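Local coordinates for protein NAD nucleotidase (Haemophilus influenzae, PDB 3ZU0) that degrades NAD to adenosine and nicotinamide riboside, and also hydrolyses nucleoside 5'-monophosphates, with AMP the substrate on which it is most active, at residues I386-I391 and Q407-V412; D403-N408 and Y468-R473. All coordinates share one frame; numbering follows the deposited sequence.

Contact 1 of 2, residues I386-I391 and Q407-V412; sequences IATRFI and QNAGGV. With A12 (phosphomethylphosphonic acid adenosyl ester), chain F.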
loop_
_atom_site.group_PDB
_atom_site.type_symbol
_atom_site.label_atom_id
_atom_site.label_comp_id
_atom_site.label_asym_id
_atom_site.label_seq_id
_atom_site.Cartn_x
_atom_site.Cartn_y
_atom_site.Cartn_z
ATOM N N ILE A 386 3.815 -37.138 -10.602
ATOM C CA ILE A 386 4.433 -37.813 -11.750
ATOM C C ILE A 386 3.971 -37.157 -13.051
ATOM O O ILE A 386 4.741 -37.062 -14.009
ATOM C CB ILE A 386 4.093 -39.325 -11.769
ATOM C CG1 ILE A 386 4.714 -40.014 -10.552
ATOM C CG2 ILE A 386 4.607 -39.984 -13.052
ATOM C CD1 ILE A 386 4.393 -41.501 -10.449
ATOM N N ALA A 387 2.731 -36.672 -13.083
ATOM C CA ALA A 387 2.229 -36.018 -14.304
ATOM C C ALA A 387 3.029 -34.757 -14.648
ATOM O O ALA A 387 3.229 -34.456 -15.811
ATOM C CB ALA A 387 0.762 -35.707 -14.191
ATOM N N THR A 388 3.509 -34.028 -13.642
ATOM C CA THR A 388 4.382 -32.879 -13.903
ATOM C C THR A 388 5.763 -33.295 -14.426
ATOM O O THR A 388 6.325 -32.617 -15.281
ATOM C CB THR A 388 4.560 -32.001 -12.671
ATOM O OG1 THR A 388 3.267 -31.634 -12.178
ATOM C CG2 THR A 388 5.314 -30.733 -13.026
ATOM N N ARG A 389 6.317 -34.391 -13.902
ATOM C CA ARG A 389 7.560 -34.934 -14.441
ATOM C C ARG A 389 7.394 -35.329 -15.911
ATOM O O ARG A 389 8.265 -35.059 -16.740
ATOM C CB ARG A 389 8.029 -36.133 -13.614
ATOM C CG ARG A 389 9.350 -36.764 -14.094
ATOM C CD ARG A 389 9.103 -37.922 -15.071
ATOM N NE ARG A 389 10.354 -38.390 -15.666
ATOM C CZ ARG A 389 11.032 -39.462 -15.268
ATOM N NH1 ARG A 389 10.579 -40.217 -14.278
ATOM N NH2 ARG A 389 12.153 -39.809 -15.896
ATOM N N PHE A 390 6.278 -35.982 -16.220
ATOM C CA PHE A 390 5.930 -36.321 -17.596
ATOM C C PHE A 390 5.881 -35.089 -18.503
ATOM O O PHE A 390 6.482 -35.091 -19.589
ATOM C CB PHE A 390 4.592 -37.078 -17.632
ATOM C CG PHE A 390 4.042 -37.302 -19.030
ATOM C CD1 PHE A 390 4.818 -37.894 -20.012
ATOM C CD2 PHE A 390 2.740 -36.945 -19.346
ATOM C CE1 PHE A 390 4.311 -38.105 -21.297
ATOM C CE2 PHE A 390 2.225 -37.161 -20.628
ATOM C CZ PHE A 390 3.015 -37.735 -21.596
ATOM N N ILE A 391 5.180 -34.033 -18.080
ATOM C CA ILE A 391 5.137 -32.821 -18.892
ATOM C C ILE A 391 6.549 -32.238 -19.087
ATOM O O ILE A 391 6.901 -31.781 -20.183
ATOM C CB ILE A 391 4.175 -31.742 -18.339
ATOM C CG1 ILE A 391 2.703 -32.187 -18.418
ATOM C CG2 ILE A 391 4.409 -30.410 -19.058
ATOM C CD1 ILE A 391 2.223 -32.752 -19.763
ATOM N N GLN A 407 9.407 -27.795 -14.438
ATOM C CA GLN A 407 8.007 -27.428 -14.588
ATOM C C GLN A 407 7.389 -27.385 -13.207
ATOM O O GLN A 407 7.661 -28.250 -12.375
ATOM C CB GLN A 407 7.268 -28.456 -15.468
ATOM C CG GLN A 407 5.741 -28.277 -15.551
ATOM C CD GLN A 407 5.349 -27.123 -16.442
ATOM O OE1 GLN A 407 6.203 -26.484 -17.046
ATOM N NE2 GLN A 407 4.056 -26.853 -16.541
ATOM N N ASN A 408 6.591 -26.354 -12.945
ATOM C CA ASN A 408 5.887 -26.244 -11.673
ATOM C C ASN A 408 4.658 -27.145 -11.659
ATOM O O ASN A 408 3.928 -27.232 -12.643
ATOM C CB ASN A 408 5.511 -24.786 -11.368
ATOM C CG ASN A 408 4.567 -24.182 -12.402
ATOM O OD1 ASN A 408 3.521 -23.612 -12.047
ATOM N ND2 ASN A 408 4.920 -24.294 -13.670
ATOM N N ALA A 409 4.435 -27.818 -10.537
ATOM C CA ALA A 409 3.298 -28.718 -10.389
ATOM C C ALA A 409 1.950 -28.035 -10.664
ATOM O O ALA A 409 1.047 -28.646 -11.226
ATOM C CB ALA A 409 3.323 -29.358 -9.005
ATOM N N GLY A 410 1.820 -26.763 -10.291
ATOM C CA GLY A 410 0.577 -26.033 -10.532
ATOM C C GLY A 410 0.314 -25.841 -12.019
ATOM O O GLY A 410 -0.791 -25.521 -12.422
ATOM N N GLY A 411 1.347 -26.030 -12.831
ATOM C CA GLY A 411 1.221 -25.887 -14.263
ATOM C C GLY A 411 0.617 -27.101 -14.950
ATOM O O GLY A 411 0.405 -27.085 -16.163
ATOM N N VAL A 412 0.342 -28.149 -14.179
ATOM C CA VAL A 412 -0.210 -29.398 -14.718
ATOM C C VAL A 412 -1.428 -29.750 -13.878
ATOM O O VAL A 412 -1.300 -30.038 -12.679
ATOM C CB VAL A 412 0.832 -30.531 -14.671
ATOM C CG1 VAL A 412 0.276 -31.840 -15.289
ATOM C CG2 VAL A 412 2.103 -30.104 -15.395
HETATM P PB A12 F . -7.050 -22.638 -8.342
HETATM O O1B A12 F . -7.352 -24.171 -8.150
HETATM O O2B A12 F . -6.645 -22.456 -9.788
HETATM O O3B A12 F . -8.253 -21.825 -8.058
HETATM P PA A12 F . -4.165 -22.701 -7.725
HETATM O O1A A12 F . -4.400 -23.787 -8.796
HETATM O O2A A12 F . -3.173 -23.049 -6.582
HETATM C C3A A12 F . -5.740 -22.166 -7.356
HETATM O "O5'" A12 F . -3.848 -21.397 -8.650
HETATM C "C5'" A12 F . -2.568 -20.867 -8.634
HETATM C "C4'" A12 F . -1.504 -21.668 -9.185
HETATM O "O4'" A12 F . -1.761 -21.803 -10.612
HETATM C "C3'" A12 F . -0.231 -20.938 -9.197
HETATM O "O3'" A12 F . 0.442 -20.960 -8.006
HETATM C "C2'" A12 F . 0.540 -21.603 -10.285
HETATM O "O2'" A12 F . 1.186 -22.721 -9.832
HETATM C "C1'" A12 F . -0.519 -21.962 -11.267
HETATM N N9 A12 F . -0.459 -21.085 -12.404
HETATM C C8 A12 F . -1.154 -19.933 -12.570
HETATM N N7 A12 F . -0.796 -19.427 -13.746
HETATM C C5 A12 F . 0.128 -20.262 -14.352
HETATM C C6 A12 F . 0.834 -20.249 -15.587
HETATM N N6 A12 F . 0.705 -19.224 -16.532
HETATM N N1 A12 F . 1.652 -21.256 -15.845
HETATM C C2 A12 F . 1.836 -22.245 -14.982
HETATM N N3 A12 F . 1.194 -22.299 -13.806
HETATM C C4 A12 F . 0.342 -21.316 -13.486
#
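Thr388 presses the first turns of helix 386-398 against the end of strand 404-408, while Ala387 and Ile391 on the same helix meet Val412 just beyond it. The apolar contacts centre on Val412. Its CG2 lies 3.7 Å from Ile391 CG1, the two side chains passing in opposite directions, and its CG1 lies 4.0 Å from Ala387 CB. Two branched residues and a small one suit this buried seam, filling it without bringing in charge.

Thr388 makes the mixed contacts. With chi1 at -54°, its methyl CG2 stands anti to the backbone N and reaches Gln407, 3.5 Å from Gln407 CG, the two side chains crossing at about a right angle. OG1 meanwhile lies over the turn, 3.4 Å from Ala409 CA, and is hydrogen-bonded to Ser385 OG.

Backbone bonds shape the 409-411 3-10 turn from within: Gly411 N to Asn408 O, 2.9 Å, and Val412 N to Ala409 O, 3.1 Å. On the nucleotide side, Gly410 CA approaches O2' of the bound ADP analogue to 3.4 Å, and Gly411 CA comes within 3.6 Å of its adenine N3; with no side chain, Gly410 leaves room for the ribose hydroxyl, and Gly411 for the Gln407 amide. Helix and turn therefore meet through van der Waals contact, and the turn's backbone is bonded partly within itself and partly to Phe466, Gly464 and Arg413, while its glycines line the nucleotide pocket.

Contact 2 of 2, residues D403-N408 and Y468-R473; sequences DLTIQN and YGAGIR. With A12 (phosphomethylphosphonic acid adenosyl ester), chain F.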
loop_
_atom_site.group_PDB
_atom_site.type_symbol
_atom_site.label_atom_id
_atom_site.label_comp_id
_atom_site.label_asym_id
_atom_site.label_seq_id
_atom_site.Cartn_x
_atom_site.Cartn_y
_atom_site.Cartn_z
ATOM N N ASP A 403 19.695 -29.221 -21.531
ATOM C CA ASP A 403 20.243 -30.184 -20.581
ATOM C C ASP A 403 19.229 -30.673 -19.551
ATOM O O ASP A 403 19.431 -31.704 -18.903
ATOM C CB ASP A 403 21.428 -29.586 -19.824
ATOM C CG ASP A 403 22.642 -29.362 -20.716
ATOM O OD1 ASP A 403 23.079 -30.326 -21.380
ATOM O OD2 ASP A 403 23.145 -28.216 -20.760
ATOM N N LEU A 404 18.121 -29.959 -19.412
ATOM C CA LEU A 404 17.364 -30.053 -18.173
ATOM C C LEU A 404 16.146 -29.169 -18.302
ATOM O O LEU A 404 16.243 -28.078 -18.851
ATOM C CB LEU A 404 18.302 -29.515 -17.105
ATOM C CG LEU A 404 18.234 -29.273 -15.619
ATOM C CD1 LEU A 404 19.632 -28.807 -15.250
ATOM C CD2 LEU A 404 17.214 -28.219 -15.264
ATOM N N THR A 405 14.992 -29.649 -17.841
ATOM C CA THR A 405 13.789 -28.819 -17.786
ATOM C C THR A 405 13.189 -28.856 -16.394
ATOM O O THR A 405 13.321 -29.854 -15.686
ATOM C CB THR A 405 12.680 -29.283 -18.744
ATOM O OG1 THR A 405 12.308 -30.627 -18.423
ATOM C CG2 THR A 405 13.109 -29.179 -20.192
ATOM N N ILE A 406 12.541 -27.755 -16.014
ATOM C CA ILE A 406 11.816 -27.641 -14.755
ATOM C C ILE A 406 10.406 -27.139 -15.037
ATOM O O ILE A 406 10.237 -26.177 -15.781
ATOM C CB ILE A 406 12.475 -26.616 -13.820
ATOM C CG1 ILE A 406 13.930 -26.985 -13.554
ATOM C CG2 ILE A 406 11.674 -26.476 -12.504
ATOM C CD1 ILE A 406 14.135 -28.483 -13.349
ATOM N N GLN A 407 9.407 -27.795 -14.438
ATOM C CA GLN A 407 8.007 -27.428 -14.588
ATOM C C GLN A 407 7.389 -27.385 -13.207
ATOM O O GLN A 407 7.661 -28.250 -12.375
ATOM C CB GLN A 407 7.268 -28.456 -15.468
ATOM C CG GLN A 407 5.741 -28.277 -15.551
ATOM C CD GLN A 407 5.349 -27.123 -16.442
ATOM O OE1 GLN A 407 6.203 -26.484 -17.046
ATOM N NE2 GLN A 407 4.056 -26.853 -16.541
ATOM N N ASN A 408 6.591 -26.354 -12.945
ATOM C CA ASN A 408 5.887 -26.244 -11.673
ATOM C C ASN A 408 4.658 -27.145 -11.659
ATOM O O ASN A 408 3.928 -27.232 -12.643
ATOM C CB ASN A 408 5.511 -24.786 -11.368
ATOM C CG ASN A 408 4.567 -24.182 -12.402
ATOM O OD1 ASN A 408 3.521 -23.612 -12.047
ATOM N ND2 ASN A 408 4.920 -24.294 -13.670
ATOM N N TYR A 468 9.261 -30.065 -10.526
ATOM C CA TYR A 468 9.635 -31.397 -11.001
ATOM C C TYR A 468 10.366 -31.224 -12.310
ATOM O O TYR A 468 10.059 -30.309 -13.068
ATOM C CB TYR A 468 8.401 -32.252 -11.239
ATOM C CG TYR A 468 7.617 -32.581 -9.993
ATOM C CD1 TYR A 468 6.762 -31.660 -9.432
ATOM C CD2 TYR A 468 7.730 -33.820 -9.394
ATOM C CE1 TYR A 468 6.041 -31.958 -8.297
ATOM C CE2 TYR A 468 7.020 -34.130 -8.272
ATOM C CZ TYR A 468 6.169 -33.195 -7.725
ATOM O OH TYR A 468 5.450 -33.508 -6.599
ATOM N N GLY A 469 11.320 -32.105 -12.594
ATOM C CA GLY A 469 12.144 -31.919 -13.770
ATOM C C GLY A 469 12.392 -33.135 -14.637
ATOM O O GLY A 469 12.054 -34.268 -14.298
ATOM N N ALA A 470 12.984 -32.882 -15.794
ATOM C CA ALA A 470 13.422 -33.956 -16.671
ATOM C C ALA A 470 14.899 -33.702 -16.923
ATOM O O ALA A 470 15.298 -32.566 -17.150
ATOM C CB ALA A 470 12.645 -33.934 -17.967
ATOM N N GLY A 471 15.712 -34.746 -16.872
ATOM C CA GLY A 471 17.145 -34.548 -17.019
ATOM C C GLY A 471 17.740 -34.012 -15.724
ATOM O O GLY A 471 18.932 -33.702 -15.662
ATOM N N ILE A 472 16.903 -33.907 -14.691
ATOM C CA ILE A 472 17.339 -33.546 -13.336
ATOM C C ILE A 472 16.484 -34.259 -12.312
ATOM O O ILE A 472 15.270 -34.395 -12.481
ATOM C CB ILE A 472 17.274 -32.022 -13.088
ATOM C CG1 ILE A 472 17.879 -31.678 -11.728
ATOM C CG2 ILE A 472 15.821 -31.514 -13.164
ATOM C CD1 ILE A 472 18.247 -30.208 -11.558
ATOM N N ARG A 473 17.108 -34.734 -11.245
ATOM C CA ARG A 473 16.376 -35.384 -10.168
ATOM C C ARG A 473 17.016 -34.983 -8.835
ATOM O O ARG A 473 18.191 -34.661 -8.800
ATOM C CB ARG A 473 16.386 -36.895 -10.350
ATOM C CG ARG A 473 17.786 -37.494 -10.349
ATOM C CD ARG A 473 17.768 -38.937 -10.836
ATOM N NE ARG A 473 19.045 -39.592 -10.598
ATOM C CZ ARG A 473 19.328 -40.833 -10.983
ATOM N NH1 ARG A 473 18.420 -41.547 -11.634
ATOM N NH2 ARG A 473 20.513 -41.357 -10.720
HETATM P PB A12 F . -7.050 -22.638 -8.342
HETATM O O1B A12 F . -7.352 -24.171 -8.150
HETATM O O2B A12 F . -6.645 -22.456 -9.788
HETATM O O3B A12 F . -8.253 -21.825 -8.058
HETATM P PA A12 F . -4.165 -22.701 -7.725
HETATM O O1A A12 F . -4.400 -23.787 -8.796
HETATM O O2A A12 F . -3.173 -23.049 -6.582
HETATM C C3A A12 F . -5.740 -22.166 -7.356
HETATM O "O5'" A12 F . -3.848 -21.397 -8.650
HETATM C "C5'" A12 F . -2.568 -20.867 -8.634
HETATM C "C4'" A12 F . -1.504 -21.668 -9.185
HETATM O "O4'" A12 F . -1.761 -21.803 -10.612
HETATM C "C3'" A12 F . -0.231 -20.938 -9.197
HETATM O "O3'" A12 F . 0.442 -20.960 -8.006
HETATM C "C2'" A12 F . 0.540 -21.603 -10.285
HETATM O "O2'" A12 F . 1.186 -22.721 -9.832
HETATM C "C1'" A12 F . -0.519 -21.962 -11.267
HETATM N N9 A12 F . -0.459 -21.085 -12.404
HETATM C C8 A12 F . -1.154 -19.933 -12.570
HETATM N N7 A12 F . -0.796 -19.427 -13.746
HETATM C C5 A12 F . 0.128 -20.262 -14.352
HETATM C C6 A12 F . 0.834 -20.249 -15.587
HETATM N N6 A12 F . 0.705 -19.224 -16.532
HETATM N N1 A12 F . 1.652 -21.256 -15.845
HETATM C C2 A12 F . 1.836 -22.245 -14.982
HETATM N N3 A12 F . 1.194 -22.299 -13.806
HETATM C C4 A12 F . 0.342 -21.316 -13.486
#
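Gln407 and Tyr468 exchange two nearly linear backbone hydrogen bonds, Gln407 N to Tyr468 O at 2.9 Å and Tyr468 N to Gln407 O at 3.0 Å. Thr405 and Ala470 form the next hydrogen-bonded pair, but less evenly: Thr405 N reaches Ala470 O in the carbonyl plane, whereas Ala470 N is tilted 29° from the carbonyl plane of Thr405. Between them sits the non-hydrogen-bonded pair Ile406 and Gly469, where the absence of a side chain on Gly469 lets Ile406 CD1 lie 4.0 Å from its CA.

On the face bearing Ile406, that CD1 presses tightly on Ile472 CG2, at 3.5 Å, and Leu404 CG rests 3.9 Å from Ile472 CB. Ile472 has CG1 anti to its backbone N, chi1 -174°, which sets CG2 between N and the carbonyl carbon and aims it at Ile406.

The pairing adds 467-470 as an outermost strand to the five-stranded mixed sheet of the C-terminal domain, antiparallel to 404-408. At Gly471, whose positive phi of 78° favours glycine, the chain turns out of this sheet and enters 472-476, a strand of a second, four-stranded sheet.

On the face opposite Ile406, Ala470 is small enough for its CB to approach Thr405 OG1 to 3.4 Å. That hydroxyl is hydrogen-bonded to Ala392 O, tying the strand to helix 386-398. The Gln407 amide is held by Asn514 on strand 508-514, the other neighbour of 404-408. Farther out, the Tyr468 hydroxyl is hydrogen-bonded to both Arg373 O and Ser385 N, linking the edge strand to Arg373, whose guanidinium is hydrogen-bonded to the bound nucleotide analogue, and to the residue just before the helix.

How the contacts relate
From the N terminus, the chain runs down helix 386-398, turns back through strand 404-408 and enters the 3-10 turn; contact 1 closes this short loop, with 15 residues between its segments. Contact 2 closes a larger one of 59 residues, bringing 468-473 back alongside the strand. The loops follow one another rather than nest, overlapping at the strand, where Gln407 and Asn408 belong to both contacts. Strand 404-408 is thus tied to a helix in one contact and to a neighbouring strand in the other. The contacts also touch directly: Ala409 CB lies 3.8 Å from Tyr468 CE1, and Arg389 CG 3.7 Å from Gly469 O, so helix, nucleotide-lining turn and sheet edge pack together.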